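Local coordinates for protein acyl-coenzyme A oxidase acox-1.1 (Caenorhabditis elegans, PDB 5K3H) that catalyses the FAD-dependent desaturation of acyl-CoA to (2E)-enoyl-CoA with formation of hydrogen peroxide, the first step of peroxisomal fatty acid beta-oxidation, at residues Y99-N102 with N103-G107; I304-S307 with Y308-I312; N516-K519 with R520-W524; P181-T184 with A185-W188. All coordinates share one frame; numbering follows the deposited sequence.

All four contacts are local, each within one continuous piece of chain, and they differ in burial. Contact 2 is the most deeply buried, inside helix 300-319, and is largely apolar with an asparagine-held carbonyl. Contact 1, the last turns of helix 97-105, is partly buried and more polar; it touches contact 2 through Tyr99 CE2 and Ile304 CD1, 3.8 Å apart. Contact 3 is a surface contact where the loop after helix 489-515 leads into helix 520-553, and contact 4 is a partly buried turn before strand 187-188. Both also reach the second subunit. Repeating i to i+4 bonds run through contacts 1 and 2; contact 3 has one, among charged side chains, and contact 4 has i to i+3 bonds.

Contact 1: Y99-N102 with N103-G107; sequences YHLN and NEVLG
Glu104 lies alongside His100, one turn further along helix 97-105, and both side chains point the same way. Traced outward, Glu104 CB stays 3.7 Å from Leu101 O, still close to the backbone. The next atom, Glu104 CG, stands over the imidazole face of His100, 4.2 Å from the ring centroid and 27° off the normal, which makes a CH-pi contact. A bend at chi2 (-102°) then carries the carboxylate past the ring, their planes 75° apart. At the tip, OE1 forms a salt bridge with Arg623, while OE2 is hydrogen-bonded to Ser621 and Thr48. The hydroxyl of Thr48 is also hydrogen-bonded to His100 NE2, so one residue of helix 38-52 ties both polar ends together. An alanine here, in place of His100, is likely to leave the Thr48 hydroxyl without its imidazole partner and Glu104 CG without the ring face it packs on. On the neighbouring flank, Asn103 ND2 sits 3.7 Å above the plane of the Tyr99 ring, offset toward the rim, and donates to a water at 2.8 Å. That water lies in the plane of the His100 ring, at its edge, with a weak, longer bond to ND1. Asn102 OD1 runs beside Leu106 CD1 at 3.4 Å, and Leu101 CD1 meets Val105 CG2 at 4.2 Å. Asn102 O accepts from two backbone amides, Leu106 N and Gly107 N, the latter at 3.0 Å in the carbonyl plane. This shared carbonyl, followed by positive phi at Gly107, is characteristic of a helix C-terminus, here within the helical N-terminal region of an acyl-CoA oxidase.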
# COMPACT_ATOMS: atom_id res chain seq x y z
N TYR B 99 24.38 -1.66 12.36
CA TYR B 99 23.03 -1.48 11.86
C TYR B 99 22.78 -0.01 11.53
O TYR B 99 22.29 0.33 10.44
CB TYR B 99 22.04 -1.99 12.90
CG TYR B 99 20.61 -1.99 12.47
CD1 TYR B 99 20.18 -2.80 11.43
CD2 TYR B 99 19.67 -1.17 13.08
CE1 TYR B 99 18.88 -2.82 11.02
CE2 TYR B 99 18.35 -1.17 12.68
CZ TYR B 99 17.96 -2.00 11.64
OH TYR B 99 16.65 -2.02 11.20
N HIS B 100 23.16 0.89 12.44
CA HIS B 100 23.05 2.33 12.18
C HIS B 100 23.94 2.77 11.02
O HIS B 100 23.48 3.46 10.10
CB HIS B 100 23.39 3.11 13.46
CG HIS B 100 23.39 4.59 13.28
ND1 HIS B 100 22.28 5.30 12.89
CD2 HIS B 100 24.36 5.51 13.53
CE1 HIS B 100 22.58 6.59 12.85
NE2 HIS B 100 23.84 6.75 13.23
N LEU B 101 25.21 2.35 11.04
CA LEU B 101 26.12 2.71 9.96
C LEU B 101 25.56 2.32 8.59
O LEU B 101 25.56 3.12 7.65
CB LEU B 101 27.48 2.02 10.20
CG LEU B 101 28.59 2.08 9.15
CD1 LEU B 101 29.16 3.49 8.99
CD2 LEU B 101 29.68 1.07 9.50
N ASN B 102 25.02 1.10 8.48
CA ASN B 102 24.47 0.68 7.20
C ASN B 102 23.24 1.51 6.81
O ASN B 102 23.06 1.83 5.63
CB ASN B 102 24.15 -0.82 7.22
CG ASN B 102 25.42 -1.71 7.03
OD1 ASN B 102 26.51 -1.24 6.62
ND2 ASN B 102 25.29 -3.00 7.34
N ASN B 103 22.38 1.86 7.78
CA ASN B 103 21.20 2.68 7.47
C ASN B 103 21.59 4.04 6.89
O ASN B 103 20.96 4.51 5.94
CB ASN B 103 20.35 2.91 8.72
CG ASN B 103 19.68 1.66 9.23
OD1 ASN B 103 19.37 0.74 8.47
ND2 ASN B 103 19.45 1.62 10.54
N GLU B 104 22.60 4.69 7.49
CA GLU B 104 23.11 5.97 6.98
C GLU B 104 23.71 5.80 5.59
O GLU B 104 23.41 6.56 4.67
CB GLU B 104 24.19 6.52 7.92
CG GLU B 104 23.70 7.19 9.20
CD GLU B 104 23.72 8.71 9.13
OE1 GLU B 104 24.29 9.29 8.17
OE2 GLU B 104 23.11 9.34 10.02
N VAL B 105 24.59 4.82 5.44
CA VAL B 105 25.38 4.69 4.22
C VAL B 105 24.63 3.89 3.16
O VAL B 105 24.44 4.38 2.04
CB VAL B 105 26.77 4.08 4.55
CG1 VAL B 105 27.58 3.73 3.31
CG2 VAL B 105 27.57 5.07 5.38
N LEU B 106 24.12 2.71 3.50
CA LEU B 106 23.56 1.83 2.48
C LEU B 106 22.06 2.02 2.28
O LEU B 106 21.56 1.78 1.17
CB LEU B 106 23.90 0.37 2.81
CG LEU B 106 25.41 -0.01 2.83
CD1 LEU B 106 25.68 -1.42 3.34
CD2 LEU B 106 26.08 0.18 1.45
N GLY B 107 21.33 2.47 3.31
CA GLY B 107 19.91 2.75 3.16
C GLY B 107 19.04 1.51 3.30
O GLY B 107 19.43 0.50 3.88
O HOH W 1 19.21 3.80 12.31

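Contact 2: I304-S307 with Y308-I312; sequences IMLS and YALNI
Chi1 of Ile304 (-76°) leaves its CG2 branch trans to the backbone N, and the same value at Tyr308 sets CG opposite the carbonyl carbon; the two side chains consequently run side by side. The Ile304 methyl CG2 comes over the phenol face, 3.9 Å from the centroid of the Tyr308 ring and 24° off its normal, a CH-pi contact. Ile304 O, which accepts from Tyr308 N, also stands over a face of this ring, 3.4 Å above the plane and toward the rim. Met305 SD approaches obliquely, 5.3 Å from the same Tyr308 centroid, as a Met-aromatic contact. Tyr308 OH is hydrogen-bonded to Glu624, and its ring meets Phe620 edge-to-face. A phenylalanine in its place would probably leave the Glu624 carboxylate without this hydroxyl partner. Helix 300-319 belongs to the C-terminal helical bundle of the acyl-CoA dehydrogenase fold, where Leu306 and Ala309 pack on helix 382-408 and Leu310 on helix 338-367. Further along, Ser307 O is gripped twice by Asn311: backbone N at 2.9 Å and side-chain ND2 at 2.8 Å, reaching it from opposite faces of the carbonyl plane. The oxygen lies almost in the amide plane of Asn311, whose ND2 also donates to Leu615 O. On another flank, Leu306 CG meets Leu310 CD1 at 3.9 Å.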
# COMPACT_ATOMS: atom_id res chain seq x y z
N ILE B 304 11.43 1.31 13.10
CA ILE B 304 12.24 2.35 12.49
C ILE B 304 11.63 2.80 11.16
O ILE B 304 11.52 4.00 10.89
CB ILE B 304 13.70 1.86 12.35
CG1 ILE B 304 14.37 1.93 13.74
CG2 ILE B 304 14.49 2.65 11.31
CD1 ILE B 304 15.71 1.34 13.85
N MET B 305 11.20 1.84 10.33
CA MET B 305 10.55 2.21 9.08
C MET B 305 9.31 3.04 9.33
O MET B 305 9.07 4.03 8.65
CB MET B 305 10.16 0.98 8.27
CG MET B 305 11.26 -0.01 8.08
SD MET B 305 12.29 0.45 6.71
CE MET B 305 11.93 -1.00 5.78
N LEU B 306 8.46 2.59 10.27
CA LEU B 306 7.25 3.34 10.59
C LEU B 306 7.63 4.72 11.07
O LEU B 306 7.07 5.72 10.60
CB LEU B 306 6.41 2.59 11.64
CG LEU B 306 5.02 3.10 12.07
CD1 LEU B 306 4.12 3.42 10.91
CD2 LEU B 306 4.33 2.09 12.98
N SER B 307 8.66 4.81 11.90
CA SER B 307 9.11 6.11 12.38
C SER B 307 9.72 6.96 11.25
O SER B 307 9.52 8.18 11.22
CB SER B 307 10.09 5.92 13.54
OG SER B 307 10.43 7.16 14.14
N TYR B 308 10.44 6.34 10.28
CA TYR B 308 10.83 7.10 9.09
C TYR B 308 9.63 7.81 8.50
O TYR B 308 9.67 9.02 8.26
CB TYR B 308 11.43 6.21 8.00
CG TYR B 308 12.84 5.71 8.17
CD1 TYR B 308 13.72 6.30 9.07
CD2 TYR B 308 13.27 4.60 7.45
CE1 TYR B 308 15.01 5.79 9.23
CE2 TYR B 308 14.56 4.09 7.60
CZ TYR B 308 15.41 4.69 8.49
OH TYR B 308 16.69 4.17 8.63
N ALA B 309 8.56 7.05 8.23
CA ALA B 309 7.41 7.61 7.54
C ALA B 309 6.72 8.69 8.37
O ALA B 309 6.30 9.72 7.83
CB ALA B 309 6.43 6.49 7.17
N LEU B 310 6.65 8.50 9.69
CA LEU B 310 5.94 9.47 10.51
C LEU B 310 6.75 10.75 10.69
O LEU B 310 6.18 11.85 10.70
CB LEU B 310 5.58 8.85 11.86
CG LEU B 310 4.53 7.75 11.75
CD1 LEU B 310 4.56 6.89 13.01
CD2 LEU B 310 3.17 8.35 11.54
N ASN B 311 8.08 10.64 10.81
CA ASN B 311 8.92 11.83 10.76
C ASN B 311 8.61 12.65 9.51
O ASN B 311 8.44 13.87 9.56
CB ASN B 311 10.39 11.44 10.79
CG ASN B 311 10.95 11.31 12.21
OD1 ASN B 311 11.43 12.28 12.79
ND2 ASN B 311 10.91 10.09 12.77
N ILE B 312 8.53 11.98 8.36
CA ILE B 312 8.30 12.69 7.11
C ILE B 312 6.93 13.34 7.11
O ILE B 312 6.80 14.55 6.87
CB ILE B 312 8.47 11.73 5.91
CG1 ILE B 312 9.92 11.25 5.84
CG2 ILE B 312 7.96 12.38 4.62
CD1 ILE B 312 10.10 9.93 5.12

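Contact 3: N516-K519 with R520-W524; sequences NGEK and REIAW
Ala523 and Lys519 form the tight part of this contact. Ala523 N donates to Lys519 O at 3.0 Å with an N-H...O angle of 160°, closing the first turn of helix 520-553 on its N-cap residue. The methyl Ala523 CB lies 3.3 Å from Lys519 O and 4.1 Å from Glu518 CB, and is backed by Phe510 and Met514 of helix 489-515. That preceding helix ends in a Schellman motif with Gly517, at positive phi, as its C-prime residue. Beside the turn, the side chains of Glu518 and Ile522 cross at about a right angle, with Glu518 OE1 at 3.5 Å from Ile522 CG2. The solvent side is looser: the Lys519 chain leads away from the helix, its CB 4.1 Å from Glu521 OE1, and Arg520 is also exposed. Glu521 and Ile522 instead face the second subunit, packing on its Ile325, and Glu521 OE2 is hydrogen-bonded to Lys327 N of that subunit. Glu518 OE2 forms a salt bridge with Lys526, one turn beyond Ile522. With its acid lying next to a helix N-terminus and paired with a lysine, Glu518 would be expected to stay ionised, while its OE1 side meets hydrocarbon.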
# COMPACT_ATOMS: atom_id res chain seq x y z
N ASN B 516 -19.02 -33.17 15.94
CA ASN B 516 -20.08 -33.55 15.02
C ASN B 516 -19.56 -34.33 13.82
O ASN B 516 -20.24 -34.43 12.80
CB ASN B 516 -20.86 -32.32 14.54
CG ASN B 516 -21.64 -31.69 15.66
OD1 ASN B 516 -21.59 -32.16 16.81
ND2 ASN B 516 -22.39 -30.63 15.35
N GLY B 517 -18.33 -34.84 13.89
CA GLY B 517 -17.87 -35.77 12.89
C GLY B 517 -16.97 -35.21 11.81
O GLY B 517 -16.56 -35.97 10.92
N GLU B 518 -16.70 -33.90 11.82
CA GLU B 518 -15.83 -33.32 10.82
C GLU B 518 -14.41 -33.82 11.00
O GLU B 518 -13.94 -34.01 12.13
CB GLU B 518 -15.85 -31.80 10.91
CG GLU B 518 -17.18 -31.21 10.52
CD GLU B 518 -17.24 -30.86 9.05
OE1 GLU B 518 -16.35 -31.35 8.29
OE2 GLU B 518 -18.22 -30.14 8.68
N LYS B 519 -13.71 -34.00 9.89
CA LYS B 519 -12.32 -34.41 9.94
C LYS B 519 -11.61 -33.28 10.67
O LYS B 519 -12.09 -32.15 10.68
CB LYS B 519 -11.75 -34.59 8.53
CG LYS B 519 -11.35 -36.02 8.20
CD LYS B 519 -12.35 -36.67 7.27
CE LYS B 519 -11.89 -38.06 6.85
NZ LYS B 519 -13.03 -39.01 6.74
N ARG B 520 -10.47 -33.58 11.28
CA ARG B 520 -9.72 -32.58 12.02
C ARG B 520 -9.30 -31.40 11.14
O ARG B 520 -9.66 -30.25 11.41
CB ARG B 520 -8.50 -33.25 12.67
CG ARG B 520 -7.46 -32.32 13.26
CD ARG B 520 -6.50 -33.07 14.16
NE ARG B 520 -6.34 -32.37 15.44
CZ ARG B 520 -7.02 -32.65 16.55
NH1 ARG B 520 -7.92 -33.63 16.58
NH2 ARG B 520 -6.80 -31.94 17.66
N GLU B 521 -8.66 -31.70 10.01
CA GLU B 521 -8.04 -30.66 9.20
C GLU B 521 -9.09 -29.81 8.48
O GLU B 521 -8.84 -28.64 8.17
CB GLU B 521 -7.09 -31.30 8.19
CG GLU B 521 -6.07 -32.32 8.77
CD GLU B 521 -6.55 -33.80 8.62
OE1 GLU B 521 -7.73 -34.11 8.93
OE2 GLU B 521 -5.75 -34.65 8.15
N ILE B 522 -10.25 -30.38 8.18
CA ILE B 522 -11.34 -29.61 7.59
C ILE B 522 -12.02 -28.75 8.64
O ILE B 522 -12.44 -27.62 8.35
CB ILE B 522 -12.33 -30.57 6.90
CG1 ILE B 522 -11.68 -31.15 5.64
CG2 ILE B 522 -13.63 -29.89 6.56
CD1 ILE B 522 -12.58 -32.04 4.87
N ALA B 523 -12.18 -29.29 9.85
CA ALA B 523 -12.67 -28.49 10.96
C ALA B 523 -11.76 -27.30 11.22
O ALA B 523 -12.23 -26.19 11.48
CB ALA B 523 -12.80 -29.36 12.20
N TRP B 524 -10.44 -27.52 11.14
CA TRP B 524 -9.50 -26.42 11.30
C TRP B 524 -9.68 -25.39 10.21
O TRP B 524 -9.79 -24.19 10.48
CB TRP B 524 -8.07 -26.96 11.28
CG TRP B 524 -7.07 -25.89 11.49
CD1 TRP B 524 -6.44 -25.16 10.52
CD2 TRP B 524 -6.54 -25.43 12.74
NE1 TRP B 524 -5.57 -24.26 11.09
CE2 TRP B 524 -5.60 -24.42 12.45
CE3 TRP B 524 -6.78 -25.77 14.07
CZ2 TRP B 524 -4.90 -23.75 13.45
CZ3 TRP B 524 -6.09 -25.10 15.06
CH2 TRP B 524 -5.16 -24.11 14.75

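Contact 4: P181-T184 with A185-W188; sequences PKIT and ALKW
Two successive i to i+3 backbone bonds, Ala185 N to Lys182 O at 3.0 Å and Leu186 N to Ile183 O at 3.1 Å, wind the chain into a short 3-10 turn. In both bonds the donor stands well above the carbonyl plane, by 63° and 54°, as the tight winding brings each amide over its acceptor. The turn links strand 175-179 to strand 187-188 in the beta domain of this acyl-CoA oxidase, and Trp188 O is hydrogen-bonded to Thr152, a residue of the FAD site. Ala185 is buried, its methyl also touching Glu164 and Thr180: its CB lies 3.3 Å from Lys182 O and 3.9 Å from Pro181 CD, so the methyl packs against the proline ring and the Lys182 carbonyl oxygen. Thr184 OG1 sits between its backbone N and carbonyl carbon (chi1 56°) and is hydrogen-bonded to Glu164. At the dimer boundary, Ile183 and Thr184 pack on Tyr637 of the second subunit and Leu186 on Phe641 of that subunit, so one flank of the turn belongs to the dimer interface. Within the chain, the side chains of Ile183 and Leu186 meet at an oblique angle, joining through Ile183 CG1 and Leu186 CD1 at 4.2 Å. Leu186 CG also lies 3.3 Å from Ile183 O, the oxygen that accepts from Leu186 N.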
# COMPACT_ATOMS: atom_id res chain seq x y z
N PRO B 181 14.88 -31.36 -9.55
CA PRO B 181 14.21 -32.24 -10.52
C PRO B 181 13.24 -31.52 -11.44
O PRO B 181 13.12 -31.90 -12.61
CB PRO B 181 13.51 -33.28 -9.64
CG PRO B 181 13.39 -32.68 -8.31
CD PRO B 181 14.57 -31.74 -8.16
N LYS B 182 12.63 -30.42 -11.01
CA LYS B 182 11.64 -29.72 -11.82
C LYS B 182 11.84 -28.23 -11.70
O LYS B 182 12.57 -27.74 -10.83
CB LYS B 182 10.19 -29.95 -11.41
CG LYS B 182 9.61 -31.28 -11.62
CD LYS B 182 8.14 -31.22 -11.23
CE LYS B 182 7.91 -31.22 -9.73
NZ LYS B 182 6.44 -31.19 -9.41
N ILE B 183 11.16 -27.52 -12.60
CA ILE B 183 11.15 -26.06 -12.58
C ILE B 183 10.71 -25.54 -11.22
O ILE B 183 11.35 -24.65 -10.65
CB ILE B 183 10.25 -25.51 -13.72
CG1 ILE B 183 10.32 -23.99 -13.78
CG2 ILE B 183 8.81 -25.99 -13.58
CD1 ILE B 183 9.85 -23.42 -15.10
N THR B 184 9.65 -26.13 -10.65
CA THR B 184 9.12 -25.66 -9.37
C THR B 184 10.07 -25.91 -8.21
O THR B 184 9.81 -25.40 -7.10
CB THR B 184 7.77 -26.34 -9.05
OG1 THR B 184 7.92 -27.77 -9.07
CG2 THR B 184 6.69 -25.94 -10.04
N ALA B 185 11.14 -26.69 -8.42
CA ALA B 185 12.16 -27.00 -7.42
C ALA B 185 13.30 -26.00 -7.41
O ALA B 185 14.15 -26.07 -6.52
CB ALA B 185 12.72 -28.40 -7.63
N LEU B 186 13.37 -25.11 -8.40
CA LEU B 186 14.37 -24.06 -8.36
C LEU B 186 14.32 -23.37 -7.01
O LEU B 186 13.23 -23.11 -6.49
CB LEU B 186 14.09 -23.03 -9.45
CG LEU B 186 14.39 -23.36 -10.91
CD1 LEU B 186 13.67 -22.39 -11.83
CD2 LEU B 186 15.91 -23.40 -11.21
N LYS B 187 15.48 -23.12 -6.42
CA LYS B 187 15.52 -22.10 -5.39
C LYS B 187 15.11 -20.78 -6.04
O LYS B 187 15.48 -20.51 -7.18
CB LYS B 187 16.91 -22.00 -4.76
CG LYS B 187 17.37 -23.27 -4.04
CD LYS B 187 16.23 -23.79 -3.19
CE LYS B 187 16.65 -24.87 -2.20
NZ LYS B 187 15.47 -25.32 -1.40
N TRP B 188 14.28 -20.00 -5.34
CA TRP B 188 13.65 -18.81 -5.91
C TRP B 188 13.32 -17.88 -4.77
O TRP B 188 12.69 -18.33 -3.80
CB TRP B 188 12.39 -19.16 -6.72
CG TRP B 188 11.92 -18.06 -7.67
CD1 TRP B 188 11.23 -16.92 -7.34
CD2 TRP B 188 12.10 -18.02 -9.09
NE1 TRP B 188 10.99 -16.17 -8.48
CE2 TRP B 188 11.51 -16.82 -9.56
CE3 TRP B 188 12.70 -18.88 -10.02
CZ2 TRP B 188 11.51 -16.47 -10.90
CZ3 TRP B 188 12.71 -18.51 -11.36
CH2 TRP B 188 12.12 -17.32 -11.78